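Local coordinates for protein transcriptional regulator, TetR family (Cytophaga hutchinsonii, PDB 3EUP) that regulates transcription, probably as a homodimer that binds operator DNA through N-terminal helix-turn-helix domains and, as is typical of the family, responds to a small ligand, at the interface of chains A and B. Coordinates in Å, arbitrary orientation; residue numbers count along the deposited sequence, not the author numbering. Chains: chain A/B, Transcriptional regulator, TetR family.

Contact 1: the interface of chains A and B. Residues chain A 132, 163, 166-167; chain B 171-172, 175, 188.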
loop_
_atom_site.group_PDB
_atom_site.type_symbol
_atom_site.label_atom_id
_atom_site.label_comp_id
_atom_site.label_asym_id
_atom_site.label_seq_id
_atom_site.Cartn_x
_atom_site.Cartn_y
_atom_site.Cartn_z
ATOM N N ILE A 132 8.911 -9.389 -0.854
ATOM C CA ILE A 132 9.223 -8.301 -1.735
ATOM C C ILE A 132 10.578 -8.545 -2.339
ATOM O O ILE A 132 10.770 -8.311 -3.508
ATOM C CB ILE A 132 9.278 -6.958 -0.925
ATOM C CG1 ILE A 132 7.904 -6.405 -0.735
ATOM C CG2 ILE A 132 10.223 -5.898 -1.591
ATOM C CD1 ILE A 132 7.455 -5.490 -1.939
ATOM N N PHE A 163 12.785 -2.675 -8.577
ATOM C CA PHE A 163 12.080 -2.035 -7.446
ATOM C C PHE A 163 11.017 -1.068 -7.942
ATOM O O PHE A 163 9.968 -1.011 -7.366
ATOM C CB PHE A 163 13.004 -1.333 -6.444
ATOM C CG PHE A 163 13.656 -2.267 -5.460
ATOM C CD1 PHE A 163 12.893 -3.015 -4.580
ATOM C CD2 PHE A 163 15.033 -2.385 -5.404
ATOM C CE1 PHE A 163 13.481 -3.877 -3.691
ATOM C CE2 PHE A 163 15.650 -3.252 -4.500
ATOM C CZ PHE A 163 14.878 -3.993 -3.632
ATOM N N ILE A 166 7.800 -2.958 -8.950
ATOM C CA ILE A 166 7.111 -3.328 -7.729
ATOM C C ILE A 166 6.338 -2.161 -7.175
ATOM O O ILE A 166 5.163 -2.278 -6.865
ATOM C CB ILE A 166 8.096 -3.928 -6.705
ATOM C CG1 ILE A 166 8.565 -5.308 -7.224
ATOM C CG2 ILE A 166 7.430 -4.020 -5.295
ATOM C CD1 ILE A 166 9.732 -5.976 -6.446
ATOM N N ALA A 167 6.969 -0.995 -7.139
ATOM C CA ALA A 167 6.302 0.198 -6.684
ATOM C C ALA A 167 5.113 0.515 -7.545
ATOM O O ALA A 167 4.047 0.879 -7.045
ATOM C CB ALA A 167 7.281 1.396 -6.642
ATOM N N GLY B 171 4.271 3.405 -3.474
ATOM C CA GLY B 171 4.955 2.147 -3.652
ATOM C C GLY B 171 6.319 2.185 -3.016
ATOM O O GLY B 171 6.773 1.205 -2.444
ATOM N N ALA B 172 7.000 3.331 -3.112
ATOM C CA ALA B 172 8.282 3.502 -2.444
ATOM C C ALA B 172 8.101 3.330 -0.919
ATOM O O ALA B 172 8.856 2.628 -0.262
ATOM C CB ALA B 172 8.929 4.888 -2.798
ATOM N N ILE B 175 7.632 -0.331 0.027
ATOM C CA ILE B 175 8.875 -1.099 -0.045
ATOM C C ILE B 175 9.717 -0.818 1.208
ATOM O O ILE B 175 10.229 -1.766 1.844
ATOM C CB ILE B 175 9.642 -0.817 -1.364
ATOM C CG1 ILE B 175 8.891 -1.461 -2.543
ATOM C CG2 ILE B 175 11.144 -1.282 -1.266
ATOM C CD1 ILE B 175 9.243 -0.830 -3.910
ATOM N N VAL B 188 13.235 3.820 -6.015
ATOM C CA VAL B 188 11.919 4.213 -6.521
ATOM C C VAL B 188 11.822 5.752 -6.622
ATOM O O VAL B 188 11.294 6.295 -7.610
ATOM C CB VAL B 188 10.776 3.635 -5.676
ATOM C CG1 VAL B 188 9.408 4.023 -6.286
ATOM C CG2 VAL B 188 10.906 2.103 -5.565
#
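The phenyl ring of A:Phe163 turns one face toward chain B, and B:Ile175 meets it at the rim of that face. The branch methyl CG2 of B:Ile175 lies above the ring plane but outside the ring outline, 4.1 Å from CD1 of A:Phe163, so the contact is glancing. CG2 of B:Val188 lies on the same side of the ring plane but beside CB of A:Phe163, at 4.1 Å. Within chain A, CG2 of A:Ile132 lies beside CE1.

The long branch of B:Ile175 does different work. With CG1 anti to its carbonyl carbon (chi1 -71°), the extended chain sets CD1 against helix 158-179 of chain A, among the A:Phe163 carbonyl, CG2 of A:Ile166 and CB of A:Ala167. CD1 reaches 3.5 Å from the carbonyl oxygen O of A:Phe163 and 3.9 Å from CG2 of A:Ile166, whose side chain it crosses at nearly a right angle; CB of A:Ala167 is 4.0 Å from the same CD1. CD1 of A:Ile132 approaches CG1 of B:Ile175 more loosely, at 4.3 Å. An alanine at B:Ile175 would probably leave a gap against helix 158-179 of chain A, taking the CD1 contact from A:Ile166 CG2 and the CG2 contact from the A:Phe163 ring.

Small residues set the spacing on the other flank. CB of A:Ala167 packs 3.4 Å from CG1 of B:Val188, tighter than a usual methyl contact, while CG2 of the valine faces the carbonyl of A:Phe163. The CA atoms of A:Ala167 and B:Gly171 are 3.8 Å apart, a backbone approach that the missing glycine side chain permits.

In the fold, helix 158-179 of chain A packs against its own counterpart in chain B, with helix 182-197 of chain B supplying the valine and helix 122-148 of chain A standing behind. This is part of the two-fold helical interface typical of TetR-family C-terminal domains, and each contact recurs with the chains exchanged.

Contact 2: the interface of chains A and B. Residues chain A 129, 132-133, 163; chain B 179, 184.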
loop_
_atom_site.group_PDB
_atom_site.type_symbol
_atom_site.label_atom_id
_atom_site.label_comp_id
_atom_site.label_asym_id
_atom_site.label_seq_id
_atom_site.Cartn_x
_atom_site.Cartn_y
_atom_site.Cartn_z
ATOM N N GLY A 129 8.813 -8.538 3.897
ATOM C CA GLY A 129 10.104 -8.145 3.362
ATOM C C GLY A 129 10.764 -9.207 2.510
ATOM O O GLY A 129 11.234 -8.942 1.394
ATOM N N ILE A 132 8.911 -9.389 -0.854
ATOM C CA ILE A 132 9.223 -8.301 -1.735
ATOM C C ILE A 132 10.578 -8.545 -2.339
ATOM O O ILE A 132 10.770 -8.311 -3.508
ATOM C CB ILE A 132 9.278 -6.958 -0.925
ATOM C CG1 ILE A 132 7.904 -6.405 -0.735
ATOM C CG2 ILE A 132 10.223 -5.898 -1.591
ATOM C CD1 ILE A 132 7.455 -5.490 -1.939
ATOM N N LEU A 133 11.538 -8.983 -1.522
ATOM C CA LEU A 133 12.882 -9.204 -2.025
ATOM C C LEU A 133 12.963 -10.417 -2.977
ATOM O O LEU A 133 13.697 -10.364 -3.962
ATOM C CB LEU A 133 13.906 -9.291 -0.886
ATOM C CG LEU A 133 14.044 -7.931 -0.171
ATOM C CD1 LEU A 133 14.943 -7.990 1.130
ATOM C CD2 LEU A 133 14.523 -6.854 -1.171
ATOM N N PHE A 163 12.785 -2.675 -8.577
ATOM C CA PHE A 163 12.080 -2.035 -7.446
ATOM C C PHE A 163 11.017 -1.068 -7.942
ATOM O O PHE A 163 9.968 -1.011 -7.366
ATOM C CB PHE A 163 13.004 -1.333 -6.444
ATOM C CG PHE A 163 13.656 -2.267 -5.460
ATOM C CD1 PHE A 163 12.893 -3.015 -4.580
ATOM C CD2 PHE A 163 15.033 -2.385 -5.404
ATOM C CE1 PHE A 163 13.481 -3.877 -3.691
ATOM C CE2 PHE A 163 15.650 -3.252 -4.500
ATOM C CZ PHE A 163 14.878 -3.993 -3.632
ATOM N N THR B 179 10.598 -3.672 4.017
ATOM C CA THR B 179 12.020 -4.100 4.147
ATOM C C THR B 179 12.841 -3.413 5.224
ATOM O O THR B 179 13.938 -3.881 5.519
ATOM C CB THR B 179 12.770 -3.852 2.847
ATOM O OG1 THR B 179 12.788 -2.431 2.565
ATOM C CG2 THR B 179 12.129 -4.701 1.667
ATOM N N TYR B 184 16.391 0.587 -0.801
ATOM C CA TYR B 184 15.481 -0.020 -1.756
ATOM C C TYR B 184 14.457 0.965 -2.239
ATOM O O TYR B 184 14.264 1.114 -3.437
ATOM C CB TYR B 184 14.791 -1.232 -1.117
ATOM C CG TYR B 184 15.759 -2.317 -0.673
ATOM C CD1 TYR B 184 16.959 -2.560 -1.352
ATOM C CD2 TYR B 184 15.433 -3.144 0.368
ATOM C CE1 TYR B 184 17.814 -3.598 -0.966
ATOM C CE2 TYR B 184 16.303 -4.164 0.782
ATOM C CZ TYR B 184 17.474 -4.372 0.106
ATOM O OH TYR B 184 18.289 -5.363 0.545
#
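B:Tyr184 lies against A:Phe163 in an aromatic part of this TetR-family dimer interface, formed by the C-terminal region, which in this family dimerises and usually binds the effector. The ring interactions include a CH-pi contact: CB of B:Tyr184 stands over the face of the phenylalanine ring, 4.0 Å from its centroid and displaced toward the rim. The two ring planes are inclined by about 27° and shifted along each other, which leaves the phenylalanine tip under the root of the tyrosine ring; CZ of A:Phe163 is 3.4 Å from CD1 of B:Tyr184. The helix backbone sets CB of B:Tyr184 over the A:Phe163 ring, and a chi1 of -60°, with CG anti to the carbonyl carbon, then turns the tyrosine ring so that CG and CD1 meet CZ.

Aliphatic-to-aromatic packing comes from A:Leu133. Its CD2 methyl sits 3.8 Å from CE2 of B:Tyr184, on the same side of the tyrosine ring as A:Phe163, each reaching the rim at a different place, while the other methyl, CD1, also touches CE2. The same CD2 lies in plane at the edge of the A:Phe163 ring within chain A, so one methyl fills the angle between the two aromatics.

Purely aliphatic contact is made by B:Thr179, the last residue of helix 158-179. Its methyl CG2 points at helix 122-148 of chain A, meeting CG2 of A:Ile132 at 4.0 Å and CG of A:Leu133 at 4.2 Å. A chi1 of 63° turns the hydroxyl OG1 away from these carbons and gives the methyl to the interface. CA of A:Gly129 borders the threonine methyl more loosely, one turn before A:Leu133. Inside chain B, CB of B:Thr179 lies in plane at the edge of the B:Tyr184 ring, bracing the ring from its own subunit.

The C-alpha centres of contact 1 and contact 2 lie about 7 Å apart, and A:Ile132 and A:Phe163 belong to both, so the two patches are continuous, and the contacts among the residues described are mostly between carbon atoms. Both draw on helices 122-148 and 158-179 of chain A and on helices 158-179 and 182-197 of chain B. Contact 1 lies where the paired 158-179 helices approach each other; contact 2 extends it along the chain B helix toward its end and the start of the next. Because the interface is two-fold, each patch has a twin, consistent with the dimer through which TetR regulators present paired DNA-binding domains.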